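Local atomic coordinates of N-acetylmuramoyl-L-alanine amidase domain-containing protein SAOUHSC_02979 (Staphylococcus aureus, PDB entry 5T1Q), a protein that probably hydrolyses amide bonds of bacterial cell-wall peptidoglycan, this chain holding the glucosaminidase-like and CHAP parts of a longer secreted protein. Residues Q51-D56 with K227-S232; R97-K102 with V120-L125; Y258-Q263 with V315-K320. All coordinates share one frame; numbering follows the deposited sequence.

In the fold
Contact 3 is the buried one: all four of its touching residues are shielded, and a salt bridge shares the interface with an aliphatic chain laid on an aromatic face. Contacts 1 and 2 are only partly buried. Contact 2, in the glucosaminidase-like part, is purely apolar across its segments, a leucine packed on a phenylalanine ring. Contact 1 is mixed, an amide stacked on a tyrosine ring whose hydroxyl takes a backbone N-H. Contacts 1 and 3 reach the same mixed sheet, one at edge strand 52-54 and the other at the inner strand 314-321, with centres about 19 Å apart. Contacts 1 and 2 lie on opposite sides of the chain's centre, their centres about 27 Å apart.

Contact 1. Residues Q51-D56 with K227-S232; sequences QFNVVD and KDYDDS
Asn53 and Tyr229 share the same first-torsion choice, each holding CG anti to its own carbonyl carbon (chi1 -75° and -67°), and the two side chains run past one another in opposite directions. The carboxamide of Asn53 lies flat on the tyrosine ring, the two planes only 7° apart. Its ND2 sits 3.7 Å above the ring plane of Tyr229, over the centre, while the rest of the side chain runs out toward the phenolic end: Asn53 CG is 3.6 Å from Tyr229 CZ, and Asn53 OD1 is 3.6 Å from Tyr229 CE1. This is an amide-pi stack with the nitrogen, rather than the oxygen, over the middle of the ring. The ring reaches far enough for its hydroxyl to meet the backbone: Tyr229 OH accepts a fairly straight hydrogen bond from Val54 N at 3.1 Å. Val54 crosses the tyrosine at about a right angle, with its CG2 4.2 Å from Tyr229 CE2, and Val54 O lies near the ring plane at the edge. Stack and hydrogen bond, with His205 of helix 195-205 also stacked on the ring, help to hold the phenol in place. His205 touches Val54 as well. Nearby, Asp56 OD2 and Asp228 OD1 are 4.7 Å apart, a proximity of like charges probably eased by the salt bridge from Asp56 to Arg61. Because Asn53 bonds through its backbone to Glu38 of strand 37-39, Val54 N faces the other way, and Tyr229 serves this outward N-H on strand 52-54, an outermost strand of the mixed sheet: an edge strand covered by a tyrosine from the loop between helix 222-225 and helix 253-262.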
# COMPACT_ATOMS: atom_id res chain seq x y z
N GLN A 51 -13.32 0.05 9.49
CA GLN A 51 -12.91 0.51 8.17
C GLN A 51 -11.44 0.92 8.16
O GLN A 51 -10.78 1.00 9.21
CB GLN A 51 -13.75 1.71 7.75
CG GLN A 51 -15.27 1.55 7.84
CD GLN A 51 -15.86 0.65 6.76
OE1 GLN A 51 -15.16 -0.13 6.11
NE2 GLN A 51 -17.18 0.77 6.57
N PHE A 52 -10.93 1.18 6.96
CA PHE A 52 -9.58 1.69 6.78
C PHE A 52 -9.64 3.08 6.18
O PHE A 52 -10.56 3.40 5.44
CB PHE A 52 -8.75 0.77 5.86
CG PHE A 52 -8.41 -0.54 6.49
CD1 PHE A 52 -7.52 -0.60 7.55
CD2 PHE A 52 -8.98 -1.72 6.04
CE1 PHE A 52 -7.20 -1.80 8.16
CE2 PHE A 52 -8.67 -2.93 6.65
CZ PHE A 52 -7.78 -2.97 7.70
N ASN A 53 -8.69 3.91 6.56
CA ASN A 53 -8.57 5.23 5.99
C ASN A 53 -7.41 5.22 5.05
O ASN A 53 -6.36 4.66 5.35
CB ASN A 53 -8.33 6.29 7.06
CG ASN A 53 -9.57 6.61 7.85
OD1 ASN A 53 -10.64 6.05 7.62
ND2 ASN A 53 -9.45 7.56 8.77
N VAL A 54 -7.62 5.86 3.91
CA VAL A 54 -6.58 6.03 2.92
C VAL A 54 -5.62 7.10 3.44
O VAL A 54 -5.99 7.93 4.30
CB VAL A 54 -7.15 6.51 1.55
CG1 VAL A 54 -8.30 5.62 1.10
CG2 VAL A 54 -7.60 7.96 1.61
N VAL A 55 -4.40 7.09 2.93
CA VAL A 55 -3.44 8.14 3.22
C VAL A 55 -3.75 9.20 2.17
O VAL A 55 -3.48 9.00 0.99
CB VAL A 55 -1.99 7.66 3.11
CG1 VAL A 55 -1.03 8.83 3.28
CG2 VAL A 55 -1.71 6.57 4.14
N ASP A 56 -4.38 10.30 2.59
CA ASP A 56 -4.78 11.40 1.71
C ASP A 56 -3.55 11.95 0.97
O ASP A 56 -2.45 11.99 1.53
CB ASP A 56 -5.45 12.50 2.55
CG ASP A 56 -6.17 13.54 1.71
OD1 ASP A 56 -6.65 13.22 0.60
OD2 ASP A 56 -6.29 14.69 2.19
N LYS A 227 -14.25 15.17 0.80
CA LYS A 227 -14.44 15.62 2.17
C LYS A 227 -13.33 15.05 3.04
O LYS A 227 -12.95 13.88 2.90
CB LYS A 227 -15.82 15.21 2.69
CG LYS A 227 -16.98 15.70 1.81
CD LYS A 227 -18.34 15.24 2.34
CE LYS A 227 -19.47 15.54 1.36
NZ LYS A 227 -19.70 16.99 1.11
N ASP A 228 -12.79 15.89 3.92
CA ASP A 228 -11.70 15.49 4.81
C ASP A 228 -12.17 14.60 5.93
O ASP A 228 -13.35 14.59 6.27
CB ASP A 228 -11.08 16.74 5.45
CG ASP A 228 -10.60 17.74 4.43
OD1 ASP A 228 -10.02 17.30 3.42
OD2 ASP A 228 -10.80 18.95 4.65
N TYR A 229 -11.23 13.84 6.49
CA TYR A 229 -11.50 13.01 7.66
C TYR A 229 -11.34 13.90 8.90
O TYR A 229 -10.50 14.81 8.88
CB TYR A 229 -10.45 11.89 7.80
CG TYR A 229 -10.41 10.80 6.74
CD1 TYR A 229 -11.52 9.96 6.53
CD2 TYR A 229 -9.22 10.49 6.08
CE1 TYR A 229 -11.45 8.92 5.62
CE2 TYR A 229 -9.14 9.45 5.17
CZ TYR A 229 -10.26 8.66 4.95
OH TYR A 229 -10.18 7.62 4.04
N ASP A 230 -12.11 13.65 9.96
CA ASP A 230 -11.94 14.42 11.22
C ASP A 230 -10.63 14.06 11.91
O ASP A 230 -10.54 13.03 12.57
CB ASP A 230 -13.11 14.21 12.21
CG ASP A 230 -14.18 15.30 12.13
OD1 ASP A 230 -14.38 15.93 11.06
OD2 ASP A 230 -14.85 15.52 13.17
N ASP A 231 -9.62 14.92 11.75
CA ASP A 231 -8.28 14.73 12.33
C ASP A 231 -7.97 15.75 13.44
O ASP A 231 -6.80 15.96 13.77
CB ASP A 231 -7.22 14.86 11.22
CG ASP A 231 -7.35 13.79 10.14
OD1 ASP A 231 -7.71 12.64 10.46
OD2 ASP A 231 -7.05 14.11 8.96
N SER A 232 -9.00 16.35 14.02
CA SER A 232 -8.83 17.38 15.06
C SER A 232 -8.66 16.84 16.50
O SER A 232 -8.12 17.54 17.36
CB SER A 232 -10.01 18.36 15.02
OG SER A 232 -10.13 18.95 13.74

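Contact 2. Residues R97-K102 with V120-L125; sequences RSALAK and VPFNTL
Leu100 and Phe122 mark the closest backbone approach, with CA atoms 7.8 Å apart, where a short turn whose residues 99-101 have helical backbone angles without regular helical bonds lies beside the extended segment 120-125 of strand 119-128. Phe122 projects toward the turn. Leu100 CB lies over one face of its ring, 4.1 Å from the centroid of Phe122 and 15° off the ring normal, a CH-pi contact displaced toward the rim. With CG anti to the backbone N (chi1 177°), the leucine chain runs on from CB along the CE1 side of the ring, and Leu100 CD1 comes to 3.9 Å from Phe122 CE1. The same methyl also meets the strand two residues earlier, Leu100 CD1 standing 4.0 Å from Val120 CG1, so one branch bridges two strand side chains. Ala99 approaches from another quarter: its CB lies in the ring plane, at the edge, 4.0 Å from Phe122 CE2. The strand belongs to a beta-hairpin formed by strands 119-128 and 131-140, in the glucosaminidase-like part of the chain, a family of the lysozyme clan, and the contact packs the loop after helix 82-93 against that hairpin. Phe139 of the second strand touches both Leu100 and Phe122. Bonds within the loop help to shape it. Ser98 OG accepts from Leu100 N at 3.3 Å, an ST turn, and is also bonded to Ala33 N; Ser98 O takes two donors, Ala101 N at 3.0 Å and Lys102 N at 3.2 Å. Since Leu100 N is the donor in the ST turn, the serine hydroxyl helps to position the very residue that lies on the ring. On the far side of the turn, Lys102 NZ makes a weak bond to Arg97 O.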
# COMPACT_ATOMS: atom_id res chain seq x y z
N ARG A 97 2.35 6.09 -8.76
CA ARG A 97 3.76 6.19 -8.36
C ARG A 97 4.61 4.92 -8.52
O ARG A 97 5.82 5.01 -8.59
CB ARG A 97 3.85 6.72 -6.92
CG ARG A 97 3.30 8.14 -6.82
CD ARG A 97 3.22 8.71 -5.42
NE ARG A 97 2.29 7.97 -4.56
CZ ARG A 97 1.82 8.40 -3.39
NH1 ARG A 97 2.13 9.61 -2.92
NH2 ARG A 97 0.99 7.62 -2.69
N SER A 98 3.98 3.76 -8.59
CA SER A 98 4.73 2.50 -8.74
C SER A 98 5.55 2.43 -10.04
O SER A 98 5.12 2.93 -11.07
CB SER A 98 3.77 1.32 -8.71
OG SER A 98 4.46 0.08 -8.84
N ALA A 99 6.71 1.79 -9.97
CA ALA A 99 7.56 1.62 -11.15
C ALA A 99 6.85 0.78 -12.22
O ALA A 99 7.14 0.89 -13.40
CB ALA A 99 8.89 0.99 -10.77
N LEU A 100 5.91 -0.06 -11.77
CA LEU A 100 5.09 -0.90 -12.65
C LEU A 100 4.06 -0.07 -13.41
O LEU A 100 3.63 -0.45 -14.50
CB LEU A 100 4.37 -1.97 -11.82
CG LEU A 100 3.41 -2.92 -12.53
CD1 LEU A 100 4.09 -3.68 -13.65
CD2 LEU A 100 2.81 -3.89 -11.52
N ALA A 101 3.65 1.06 -12.83
CA ALA A 101 2.63 1.93 -13.43
C ALA A 101 3.15 3.04 -14.33
O ALA A 101 2.38 3.58 -15.10
CB ALA A 101 1.77 2.54 -12.34
N LYS A 102 4.41 3.43 -14.19
CA LYS A 102 4.94 4.49 -15.06
C LYS A 102 5.79 3.92 -16.19
O LYS A 102 5.93 2.69 -16.31
CB LYS A 102 5.63 5.60 -14.25
CG LYS A 102 6.57 5.17 -13.15
CD LYS A 102 6.90 6.36 -12.26
CE LYS A 102 7.82 5.98 -11.12
NZ LYS A 102 7.92 7.08 -10.12
N VAL A 120 7.20 -7.75 -17.86
CA VAL A 120 8.22 -7.18 -16.96
C VAL A 120 8.16 -7.86 -15.58
O VAL A 120 7.08 -7.94 -14.97
CB VAL A 120 8.07 -5.64 -16.80
CG1 VAL A 120 6.76 -5.26 -16.13
CG2 VAL A 120 9.26 -5.06 -16.04
N PRO A 121 9.31 -8.36 -15.09
CA PRO A 121 9.33 -9.04 -13.78
C PRO A 121 9.34 -8.09 -12.58
O PRO A 121 10.09 -7.12 -12.56
CB PRO A 121 10.62 -9.86 -13.83
CG PRO A 121 11.51 -9.09 -14.74
CD PRO A 121 10.61 -8.50 -15.78
N PHE A 122 8.49 -8.38 -11.60
CA PHE A 122 8.41 -7.58 -10.36
C PHE A 122 8.18 -8.45 -9.16
O PHE A 122 7.53 -9.49 -9.24
CB PHE A 122 7.26 -6.57 -10.41
CG PHE A 122 7.63 -5.25 -11.00
CD1 PHE A 122 7.59 -5.05 -12.37
CD2 PHE A 122 8.00 -4.19 -10.18
CE1 PHE A 122 7.92 -3.82 -12.92
CE2 PHE A 122 8.35 -2.97 -10.72
CZ PHE A 122 8.31 -2.78 -12.09
N ASN A 123 8.74 -8.00 -8.03
CA ASN A 123 8.48 -8.62 -6.75
C ASN A 123 7.13 -8.04 -6.34
O ASN A 123 6.89 -6.84 -6.50
CB ASN A 123 9.58 -8.30 -5.75
CG ASN A 123 10.89 -8.94 -6.15
OD1 ASN A 123 10.96 -10.14 -6.42
ND2 ASN A 123 11.94 -8.14 -6.20
N THR A 124 6.25 -8.89 -5.84
CA THR A 124 4.91 -8.46 -5.51
C THR A 124 4.53 -9.06 -4.16
O THR A 124 4.82 -10.23 -3.88
CB THR A 124 3.93 -8.81 -6.67
OG1 THR A 124 2.66 -8.17 -6.48
CG2 THR A 124 3.74 -10.29 -6.83
N LEU A 125 3.88 -8.25 -3.32
CA LEU A 125 3.54 -8.66 -1.97
C LEU A 125 2.23 -9.41 -1.90
O LEU A 125 1.23 -9.03 -2.53
CB LEU A 125 3.50 -7.44 -1.06
CG LEU A 125 4.79 -6.61 -1.03
CD1 LEU A 125 4.56 -5.30 -0.29
CD2 LEU A 125 5.93 -7.41 -0.41

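Contact 3. Residues Y258-Q263 with V315-K320; sequences YNRMKQ and VAFVEK
Arg260 crosses Phe317 at about a right angle, and different parts of the arginine do different work. Its aliphatic CG lies over one face of the ring, 3.5 Å from the centroid of Phe317, a close CH-pi contact. A bend at chi2 (60°) then carries the guanidinium past the ring, its plane turned 80° from that of Phe317, to meet Glu319. Arg260 NH2 donates to Glu319 OE1 at 2.9 Å in an almost perfectly straight bond, reaching the oxygen on its syn side and leaving within the guanidinium plane. The carboxylate is strongly turned against that plane, and the second bond, Arg260 NE to Glu319 OE2 at 3.1 Å, is weak and bent. Arg260 NH1 bonds to Gln263 OE1 at 2.9 Å, coming from above the amide's carbonyl plane. Lys237 O also takes NH2, while Ser330 OG holds Glu319 OE2, so each member of this buried ion pair has a further partner. At the ring's edge, CG of the selenomethionine Met261 is 3.7 Å from Phe317 CE1. Helix 253-262 thus packs on strand 314-321 in the CHAP domain, their contacting segments nearly parallel (22°); Met261 also touches strand 298-301, and Glu319 and Lys320 form a classic beta bulge opposite Val328 of strand 327-332.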
# COMPACT_ATOMS: atom_id res chain seq x y z
N TYR A 258 11.57 6.14 7.70
CA TYR A 258 12.24 7.15 6.91
C TYR A 258 11.27 8.29 6.58
O TYR A 258 11.59 9.46 6.81
CB TYR A 258 12.80 6.54 5.62
CG TYR A 258 13.40 7.55 4.65
CD1 TYR A 258 12.60 8.20 3.70
CD2 TYR A 258 14.76 7.84 4.67
CE1 TYR A 258 13.14 9.13 2.82
CE2 TYR A 258 15.31 8.77 3.79
CZ TYR A 258 14.49 9.41 2.88
OH TYR A 258 15.05 10.32 2.00
N ASN A 259 10.08 7.93 6.08
CA ASN A 259 9.06 8.93 5.71
C ASN A 259 8.45 9.65 6.90
O ASN A 259 8.30 10.86 6.88
CB ASN A 259 7.96 8.31 4.84
CG ASN A 259 8.41 8.10 3.40
OD1 ASN A 259 8.87 7.02 3.04
ND2 ASN A 259 8.38 9.15 2.62
N ARG A 260 8.12 8.90 7.94
CA ARG A 260 7.50 9.52 9.11
C ARG A 260 8.44 10.53 9.74
O ARG A 260 7.99 11.59 10.16
CB ARG A 260 7.08 8.44 10.12
CG ARG A 260 6.39 8.95 11.38
CD ARG A 260 5.12 9.71 11.05
NE ARG A 260 4.35 10.05 12.24
CZ ARG A 260 3.23 10.76 12.23
NH1 ARG A 260 2.74 11.24 11.08
NH2 ARG A 260 2.60 11.02 13.37
N MSE A 261 9.73 10.21 9.78
CA MSE A 261 10.74 11.13 10.34
C MSE A 261 10.80 12.41 9.55
O MSE A 261 10.96 13.49 10.11
CB MSE A 261 12.13 10.50 10.39
CG MSE A 261 12.25 9.51 11.55
SE MSE A 261 14.03 8.66 11.54
CE MSE A 261 14.78 10.03 12.72
N LYS A 262 10.70 12.30 8.23
CA LYS A 262 10.71 13.48 7.36
C LYS A 262 9.57 14.46 7.60
O LYS A 262 9.75 15.65 7.42
CB LYS A 262 10.76 13.11 5.88
CG LYS A 262 12.17 13.08 5.33
CD LYS A 262 12.22 12.66 3.88
CE LYS A 262 13.57 13.01 3.27
NZ LYS A 262 14.72 12.59 4.12
N GLN A 263 8.40 13.97 8.02
CA GLN A 263 7.29 14.87 8.32
C GLN A 263 7.63 15.85 9.43
O GLN A 263 7.02 16.91 9.54
CB GLN A 263 6.04 14.10 8.74
CG GLN A 263 5.46 13.20 7.68
CD GLN A 263 4.11 12.66 8.09
OE1 GLN A 263 4.00 11.51 8.51
NE2 GLN A 263 3.09 13.52 8.05
N VAL A 315 11.82 -1.99 12.85
CA VAL A 315 12.04 -0.59 13.16
C VAL A 315 10.69 0.13 13.15
O VAL A 315 9.81 -0.16 12.34
CB VAL A 315 13.12 0.06 12.24
CG1 VAL A 315 12.66 0.15 10.79
CG2 VAL A 315 13.51 1.43 12.75
N ALA A 316 10.53 1.07 14.09
CA ALA A 316 9.30 1.83 14.26
C ALA A 316 9.63 3.26 14.62
O ALA A 316 10.80 3.58 14.86
CB ALA A 316 8.44 1.20 15.34
N PHE A 317 8.62 4.11 14.64
CA PHE A 317 8.79 5.53 14.95
C PHE A 317 8.18 5.83 16.32
O PHE A 317 7.04 5.45 16.58
CB PHE A 317 8.11 6.37 13.86
CG PHE A 317 8.20 7.86 14.09
CD1 PHE A 317 9.33 8.55 13.72
CD2 PHE A 317 7.16 8.55 14.68
CE1 PHE A 317 9.44 9.92 13.93
CE2 PHE A 317 7.26 9.93 14.90
CZ PHE A 317 8.40 10.61 14.52
N VAL A 318 8.92 6.52 17.18
CA VAL A 318 8.43 6.88 18.51
C VAL A 318 7.51 8.12 18.43
O VAL A 318 7.98 9.24 18.22
CB VAL A 318 9.58 7.17 19.49
CG1 VAL A 318 9.03 7.54 20.87
CG2 VAL A 318 10.51 5.99 19.60
N GLU A 319 6.20 7.91 18.59
CA GLU A 319 5.23 9.01 18.58
C GLU A 319 5.21 9.75 19.92
O GLU A 319 5.02 10.95 19.98
CB GLU A 319 3.82 8.51 18.30
CG GLU A 319 3.63 7.82 16.96
CD GLU A 319 3.65 8.75 15.75
OE1 GLU A 319 3.66 10.00 15.92
OE2 GLU A 319 3.62 8.22 14.61
N LYS A 320 5.41 9.01 21.01
CA LYS A 320 5.35 9.59 22.35
C LYS A 320 6.13 8.78 23.35
O LYS A 320 6.22 7.56 23.24
CB LYS A 320 3.88 9.63 22.80
CG LYS A 320 3.64 10.30 24.15
CD LYS A 320 2.16 10.25 24.51
CE LYS A 320 1.90 10.87 25.87
NZ LYS A 320 0.45 10.80 26.15